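Local coordinates for acetyltransferase, GNAT family (Streptococcus pneumoniae, PDB 2I79) that transfers the acetyl group of acetyl coenzyme A, which it binds, probably to an amine acceptor that the structure alone does not show, at the interface of chains A and B. Numbering follows the deposited sequence. Chains: chain A/B, Acetyltransferase, GNAT family.

Contact 1: the interface of chains A and B. Residues chain A 30, 32-35, 129, 156; chain B 83.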
loop_
_atom_site.group_PDB
_atom_site.type_symbol
_atom_site.label_atom_id
_atom_site.label_comp_id
_atom_site.label_asym_id
_atom_site.label_seq_id
_atom_site.Cartn_x
_atom_site.Cartn_y
_atom_site.Cartn_z
ATOM N N ASP A 30 15.744 11.569 4.876
ATOM C CA ASP A 30 14.929 11.200 3.709
ATOM C C ASP A 30 14.785 9.659 3.568
ATOM O O ASP A 30 14.653 9.136 2.464
ATOM C CB ASP A 30 15.470 11.879 2.437
ATOM C CG ASP A 30 16.944 11.612 2.198
ATOM O OD1 ASP A 30 17.594 10.915 3.021
ATOM O OD2 ASP A 30 17.448 12.095 1.152
ATOM N N THR A 32 12.239 7.842 4.747
ATOM C CA THR A 32 10.848 7.444 4.572
ATOM C C THR A 32 10.157 8.359 3.573
ATOM O O THR A 32 10.773 9.253 3.021
ATOM C CB THR A 32 10.097 7.458 5.919
ATOM O OG1 THR A 32 9.766 8.807 6.294
ATOM C CG2 THR A 32 10.962 6.778 7.005
ATOM N N SER A 33 8.885 8.122 3.327
ATOM C CA SER A 33 8.155 8.893 2.314
ATOM C C SER A 33 7.865 10.325 2.790
ATOM O O SER A 33 7.582 11.209 1.975
ATOM C CB SER A 33 6.879 8.160 1.919
ATOM O OG SER A 33 6.061 8.048 3.080
ATOM N N LEU A 34 7.970 10.540 4.107
ATOM C CA LEU A 34 8.032 11.895 4.685
ATOM C C LEU A 34 9.166 12.700 4.059
ATOM O O LEU A 34 10.295 12.206 3.910
ATOM C CB LEU A 34 8.234 11.831 6.193
ATOM C CG LEU A 34 7.111 11.245 7.090
ATOM C CD1 LEU A 34 7.598 11.225 8.553
ATOM C CD2 LEU A 34 5.793 12.006 6.955
ATOM N N ASP A 35 8.857 13.931 3.689
ATOM C CA ASP A 35 9.825 14.893 3.183
ATOM C C ASP A 35 9.562 16.279 3.740
ATOM O O ASP A 35 8.760 16.441 4.656
ATOM C CB ASP A 35 9.876 14.894 1.643
ATOM C CG ASP A 35 8.633 15.480 0.972
ATOM O OD1 ASP A 35 7.812 16.203 1.565
ATOM O OD2 ASP A 35 8.487 15.208 -0.219
ATOM N N GLN A 129 14.329 1.347 2.627
ATOM C CA GLN A 129 15.385 1.634 1.653
ATOM C C GLN A 129 16.612 0.746 1.953
ATOM O O GLN A 129 16.989 0.559 3.110
ATOM C CB GLN A 129 15.767 3.110 1.659
ATOM C CG GLN A 129 14.660 4.093 1.248
ATOM C CD GLN A 129 15.035 5.556 1.542
ATOM O OE1 GLN A 129 16.136 5.844 2.034
ATOM N NE2 GLN A 129 14.114 6.479 1.251
ATOM N N ILE A 156 14.914 10.032 -4.299
ATOM C CA ILE A 156 15.545 10.984 -3.364
ATOM C C ILE A 156 16.351 12.055 -4.091
ATOM O O ILE A 156 16.649 11.924 -5.272
ATOM C CB ILE A 156 16.486 10.286 -2.300
ATOM C CG1 ILE A 156 17.615 9.498 -2.972
ATOM C CG2 ILE A 156 15.697 9.399 -1.335
ATOM C CD1 ILE A 156 18.793 9.185 -2.036
ATOM N N ARG B 83 8.547 10.998 -2.850
ATOM C CA ARG B 83 9.299 9.758 -2.605
ATOM C C ARG B 83 8.847 8.622 -3.543
ATOM O O ARG B 83 9.668 7.872 -4.043
ATOM C CB ARG B 83 9.165 9.326 -1.127
ATOM C CG ARG B 83 10.117 8.190 -0.685
ATOM C CD ARG B 83 11.560 8.703 -0.509
ATOM N NE ARG B 83 11.633 9.675 0.585
ATOM C CZ ARG B 83 12.017 10.949 0.487
ATOM N NH1 ARG B 83 11.982 11.706 1.563
ATOM N NH2 ARG B 83 12.479 11.467 -0.636
#

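Contact 2: the interface of chains A and B. Residues chain A 152-155, 161; chain B 83, 86-87, 123.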
loop_
_atom_site.group_PDB
_atom_site.type_symbol
_atom_site.label_atom_id
_atom_site.label_comp_id
_atom_site.label_asym_id
_atom_site.label_seq_id
_atom_site.Cartn_x
_atom_site.Cartn_y
_atom_site.Cartn_z
ATOM N N ARG A 152 13.830 1.310 -7.937
ATOM C CA ARG A 152 13.047 2.524 -7.929
ATOM C C ARG A 152 11.939 2.479 -6.882
ATOM O O ARG A 152 10.892 3.043 -7.087
ATOM C CB ARG A 152 12.453 2.823 -9.316
ATOM C CG ARG A 152 13.462 2.736 -10.433
ATOM C CD ARG A 152 12.914 3.171 -11.738
ATOM N NE ARG A 152 13.990 3.219 -12.727
ATOM C CZ ARG A 152 13.841 3.439 -14.033
ATOM N NH1 ARG A 152 12.644 3.616 -14.573
ATOM N NH2 ARG A 152 14.915 3.452 -14.819
ATOM N N GLY A 153 12.157 1.808 -5.765
ATOM C CA GLY A 153 11.199 1.827 -4.676
ATOM C C GLY A 153 11.035 3.207 -4.050
ATOM O O GLY A 153 10.026 3.496 -3.418
ATOM N N ALA A 154 12.042 4.052 -4.214
ATOM C CA ALA A 154 12.053 5.384 -3.638
ATOM C C ALA A 154 12.839 6.338 -4.547
ATOM O O ALA A 154 13.802 5.933 -5.250
ATOM C CB ALA A 154 12.683 5.341 -2.262
ATOM N N TYR A 155 12.434 7.604 -4.479
ATOM C CA TYR A 155 13.056 8.697 -5.201
ATOM C C TYR A 155 13.625 9.706 -4.196
ATOM O O TYR A 155 12.898 10.165 -3.307
ATOM C CB TYR A 155 11.979 9.341 -6.063
ATOM C CG TYR A 155 12.429 10.507 -6.886
ATOM C CD1 TYR A 155 12.026 11.811 -6.568
ATOM C CD2 TYR A 155 13.218 10.314 -8.001
ATOM C CE1 TYR A 155 12.436 12.892 -7.332
ATOM C CE2 TYR A 155 13.641 11.387 -8.778
ATOM C CZ TYR A 155 13.239 12.672 -8.444
ATOM O OH TYR A 155 13.667 13.727 -9.236
ATOM N N PHE A 161 16.948 7.584 -8.056
ATOM C CA PHE A 161 16.180 6.398 -7.679
ATOM C C PHE A 161 17.002 5.402 -6.887
ATOM O O PHE A 161 18.156 5.147 -7.200
ATOM C CB PHE A 161 15.615 5.712 -8.913
ATOM C CG PHE A 161 14.616 6.546 -9.635
ATOM C CD1 PHE A 161 13.317 6.619 -9.184
ATOM C CD2 PHE A 161 14.974 7.256 -10.779
ATOM C CE1 PHE A 161 12.404 7.378 -9.838
ATOM C CE2 PHE A 161 14.056 7.999 -11.444
ATOM C CZ PHE A 161 12.769 8.074 -10.968
ATOM N N ARG B 83 8.547 10.998 -2.850
ATOM C CA ARG B 83 9.299 9.758 -2.605
ATOM C C ARG B 83 8.847 8.622 -3.543
ATOM O O ARG B 83 9.668 7.872 -4.043
ATOM C CB ARG B 83 9.165 9.326 -1.127
ATOM C CG ARG B 83 10.117 8.190 -0.685
ATOM C CD ARG B 83 11.560 8.703 -0.509
ATOM N NE ARG B 83 11.633 9.675 0.585
ATOM C CZ ARG B 83 12.017 10.949 0.487
ATOM N NH1 ARG B 83 11.982 11.706 1.563
ATOM N NH2 ARG B 83 12.479 11.467 -0.636
ATOM N N HIS B 86 6.207 8.392 -8.622
ATOM C CA HIS B 86 6.591 7.748 -9.876
ATOM C C HIS B 86 6.226 6.280 -9.925
ATOM O O HIS B 86 6.510 5.624 -10.919
ATOM C CB HIS B 86 8.094 7.849 -10.053
ATOM C CG HIS B 86 8.865 7.137 -8.979
ATOM N ND1 HIS B 86 9.374 5.870 -9.143
ATOM C CD2 HIS B 86 9.168 7.499 -7.715
ATOM C CE1 HIS B 86 9.993 5.502 -8.041
ATOM N NE2 HIS B 86 9.870 6.468 -7.154
ATOM N N ILE B 87 5.580 5.772 -8.871
ATOM C CA ILE B 87 5.185 4.360 -8.804
ATOM C C ILE B 87 3.670 4.216 -8.991
ATOM O O ILE B 87 2.870 4.722 -8.192
ATOM C CB ILE B 87 5.597 3.699 -7.456
ATOM C CG1 ILE B 87 7.035 4.069 -7.106
ATOM C CG2 ILE B 87 5.363 2.180 -7.512
ATOM C CD1 ILE B 87 7.582 3.416 -5.829
ATOM N N ARG B 123 7.879 3.410 -12.622
ATOM C CA ARG B 123 7.773 2.067 -12.131
ATOM C C ARG B 123 6.309 1.680 -12.072
ATOM O O ARG B 123 5.440 2.472 -11.705
ATOM C CB ARG B 123 8.439 1.961 -10.757
ATOM C CG ARG B 123 8.267 0.645 -10.092
ATOM C CD ARG B 123 8.933 0.603 -8.715
ATOM N NE ARG B 123 8.440 -0.593 -8.039
ATOM C CZ ARG B 123 8.952 -1.810 -8.176
ATOM N NH1 ARG B 123 10.060 -2.021 -8.880
ATOM N NH2 ARG B 123 8.362 -2.822 -7.566
#

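Contact 3: the interface of chains A and B. Residues chain A 81, 83-84, 87; chain B 33, 129, 153-155.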
loop_
_atom_site.group_PDB
_atom_site.type_symbol
_atom_site.label_atom_id
_atom_site.label_comp_id
_atom_site.label_asym_id
_atom_site.label_seq_id
_atom_site.Cartn_x
_atom_site.Cartn_y
_atom_site.Cartn_z
ATOM N N ARG A 81 -10.852 -5.554 4.102
ATOM C CA ARG A 81 -11.313 -6.757 3.364
ATOM C C ARG A 81 -10.666 -8.038 3.862
ATOM O O ARG A 81 -9.459 -8.058 4.170
ATOM C CB ARG A 81 -11.033 -6.613 1.875
ATOM C CG ARG A 81 -12.043 -5.688 1.180
ATOM C CD ARG A 81 -11.762 -5.592 -0.294
ATOM N NE ARG A 81 -12.911 -5.057 -1.057
ATOM C CZ ARG A 81 -13.071 -3.775 -1.397
ATOM N NH1 ARG A 81 -12.176 -2.849 -1.058
ATOM N NH2 ARG A 81 -14.137 -3.419 -2.099
ATOM N N ARG A 83 -9.611 -10.714 2.551
ATOM C CA ARG A 83 -8.447 -11.203 1.808
ATOM C C ARG A 83 -7.138 -10.803 2.505
ATOM O O ARG A 83 -6.220 -11.596 2.554
ATOM C CB ARG A 83 -8.406 -10.700 0.360
ATOM C CG ARG A 83 -7.384 -11.498 -0.559
ATOM C CD ARG A 83 -8.081 -12.407 -1.599
ATOM N NE ARG A 83 -9.164 -13.162 -0.975
ATOM C CZ ARG A 83 -10.395 -13.319 -1.409
ATOM N NH1 ARG A 83 -10.838 -12.829 -2.552
ATOM N NH2 ARG A 83 -11.211 -14.032 -0.657
ATOM N N VAL A 84 -7.091 -9.584 3.055
ATOM C CA VAL A 84 -5.862 -8.941 3.534
ATOM C C VAL A 84 -5.935 -8.323 4.945
ATOM O O VAL A 84 -4.976 -7.705 5.417
ATOM C CB VAL A 84 -5.410 -7.875 2.516
ATOM C CG1 VAL A 84 -5.008 -8.561 1.222
ATOM C CG2 VAL A 84 -6.494 -6.857 2.272
ATOM N N ILE A 87 -3.017 -8.548 7.667
ATOM C CA ILE A 87 -1.735 -7.940 7.337
ATOM C C ILE A 87 -1.658 -6.482 7.843
ATOM O O ILE A 87 -2.440 -5.620 7.419
ATOM C CB ILE A 87 -1.520 -7.908 5.802
ATOM C CG1 ILE A 87 -1.644 -9.318 5.185
ATOM C CG2 ILE A 87 -0.171 -7.292 5.455
ATOM C CD1 ILE A 87 -1.732 -9.317 3.670
ATOM N N SER B 33 -8.504 -9.026 -4.110
ATOM C CA SER B 33 -9.097 -8.668 -2.815
ATOM C C SER B 33 -10.622 -8.631 -2.802
ATOM O O SER B 33 -11.213 -8.682 -1.719
ATOM C CB SER B 33 -8.588 -7.311 -2.371
ATOM O OG SER B 33 -7.336 -7.482 -1.793
ATOM N N GLN B 129 -1.216 -13.431 -6.316
ATOM C CA GLN B 129 -1.205 -14.737 -5.694
ATOM C C GLN B 129 -0.390 -15.717 -6.574
ATOM O O GLN B 129 -0.627 -15.801 -7.765
ATOM C CB GLN B 129 -2.607 -15.268 -5.517
ATOM C CG GLN B 129 -3.502 -14.495 -4.540
ATOM C CD GLN B 129 -4.936 -14.953 -4.626
ATOM O OE1 GLN B 129 -5.240 -15.947 -5.295
ATOM N NE2 GLN B 129 -5.836 -14.226 -3.959
ATOM N N GLY B 153 0.382 -13.609 2.153
ATOM C CA GLY B 153 0.013 -12.392 1.435
ATOM C C GLY B 153 -1.477 -12.311 1.109
ATOM O O GLY B 153 -1.952 -11.285 0.671
ATOM N N ALA B 154 -2.202 -13.410 1.295
ATOM C CA ALA B 154 -3.641 -13.459 1.039
ATOM C C ALA B 154 -4.303 -14.552 1.877
ATOM O O ALA B 154 -3.682 -15.504 2.314
ATOM C CB ALA B 154 -3.916 -13.668 -0.442
ATOM N N TYR B 155 -5.585 -14.383 2.103
ATOM C CA TYR B 155 -6.367 -15.314 2.895
ATOM C C TYR B 155 -7.579 -15.652 2.056
ATOM O O TYR B 155 -8.228 -14.768 1.569
ATOM C CB TYR B 155 -6.743 -14.631 4.197
ATOM C CG TYR B 155 -7.678 -15.376 5.107
ATOM C CD1 TYR B 155 -7.202 -16.356 5.977
ATOM C CD2 TYR B 155 -9.039 -15.072 5.129
ATOM C CE1 TYR B 155 -8.054 -17.022 6.838
ATOM C CE2 TYR B 155 -9.909 -15.738 5.977
ATOM C CZ TYR B 155 -9.405 -16.701 6.844
ATOM O OH TYR B 155 -10.269 -17.369 7.697
HETATM O O HOH W 1 -11.512 -9.861 0.555
#

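Contact 1: the interface of chains A and B
In this GNAT-family acetyltransferase the loop between strands 69-77 and 87-94 of chain B sends B:Arg83 into a niche of chain A formed by the loop A:Asp30 to A:Asp35, the end of strand 123-129 and strand 154-156. B:Arg83 NE donates to the backbone carbonyl A:Thr32 O at 2.6 Å, nearly straight at the hydrogen (164°). A:Thr32 O lies in the guanidinium plane, yet NE stands above the plane of that carbonyl and misses its lone pairs. B:Arg83 NH1 adds weak bonds to the same oxygen and to A:Leu34 O, the latter at 2.9 Å. B:Arg83 CB and CG lie against A:Ser33 CA, with CB 3.6 Å from it; CG stands opposite the backbone N (chi1 -169°), and the bends at chi2 and chi3 then bring NE to A:Thr32 O. A:Asp30 O lies over one guanidinium face, toward its rim. A:Gln129 NE2 engages A:Asp30 O in plane, on a lone pair, at 3.0 Å, a second-shell bond that ties the loop to the strand end. The A:Gln129 amide stands almost perpendicular to the guanidinium (84°), with NE2 near B:Arg83 CD. A:Ile156 CG2 approaches B:Arg83 NH2 at 3.9 Å. The carboxylates of A:Asp30 and A:Asp35 form no salt bridge with the arginine, although their negative charges may favour its positive one from a distance.

Contact 2: the interface of chains A and B
The imidazole of B:His86 is sandwiched: A:Phe161 CE1 sits over the centre of one face, 3.4 Å above the plane, and B:Ile87 CG1 of its own chain covers the other toward the rim. The phenyl ring is turned 70° from the imidazole, an edge-to-face pair with centroids 4.8 Å apart. A:Phe161 is itself flanked by A:Tyr155 CD2 on one face and A:Arg152 CD on the other. At the imidazole edge B:Arg83 O lies in the ring plane near NE2, which makes a weak bond to it; the very close approach of A:Arg152 O to B:His86 CE1 is doubtful. With CG of B:His86 between the backbone N and the carbonyl carbon (chi1 63°), the ring turns a face to the edge of A:Phe161. A:Tyr155, in strand 154-156, meets B:Arg83 through its main chain on both sides: A:Tyr155 N donates to the arginine carbonyl B:Arg83 O at 2.8 Å, and A:Tyr155 O takes the guanidinium B:Arg83 NH2 at 3.0 Å. The second bond is nearly straight (166°) and lies in both the guanidinium and carbonyl planes, so one tyrosine backbone holds both ends of the arginine. A:Tyr155 CB packs 3.7 Å from B:His86 CD2. At the turn before the strand, B:Ile87 CD1 abuts A:Gly153 O at 3.4 Å.

Contact 3: the interface of chains A and B
A:Arg83 and B:Tyr155 meet through main chain: B:Tyr155 N makes a weak bond of 2.9 Å to A:Arg83 O, where the arginine lies in a loop with helix-like phi and psi and the tyrosine is extended. The carbonyl B:Tyr155 O faces back toward the arginine side chain and accepts from A:Arg83 NE at 3.2 Å, almost straight at the hydrogen (171°). This oxygen lies in the guanidinium plane at its edge, while NE is tilted 28° from the carbonyl plane. CG of the arginine points away from its backbone N (chi1 -165°), and the bends at chi2 and chi3 swing NE round to that oxygen. The aliphatic stem runs between B:Ser33 and B:Ala154: A:Arg83 CB is 3.8 Å from B:Ser33 CA, and CG lies beside B:Ala154 CB. B:Gln129 crosses the arginine at about a right angle, its NE2 3.7 Å from A:Arg83 CD. Water 1 bridges A:Arg83 N, at 2.9 Å, and B:Ser33 O, at 2.6 Å; it also lies over the guanidinium face. A:Arg81 CD touches B:Ser33 O from another direction, and A:Val84 CG1 packs near the serine hydroxyl OG. A:Ile87 CD1 abuts B:Gly153 O at 3.6 Å. On chain A the site spans the loop leading into strand 87-94; on chain B it draws on the loop at B:Ser33, the end of strand 123-129 and the start of strand 154-155.

Contacts 1 and 2 adjoin, their C-alpha centres about 10 Å apart, and share B:Arg83, whose side chain reaches the chain A loop in one and whose backbone and NH2 bind strand 154-156 in the other. Contact 3 lies about 27 Å from contact 1 and 24 Å from contact 2, at the opposite end of the two-fold interface. There the chains exchange roles, and A:Arg83 enters chain B, though its guanidinium bonds differ from those of its counterpart. Two such arginine insertions would clasp the copies reciprocally, consistent with a dimer, although the structure alone does not establish one in solution.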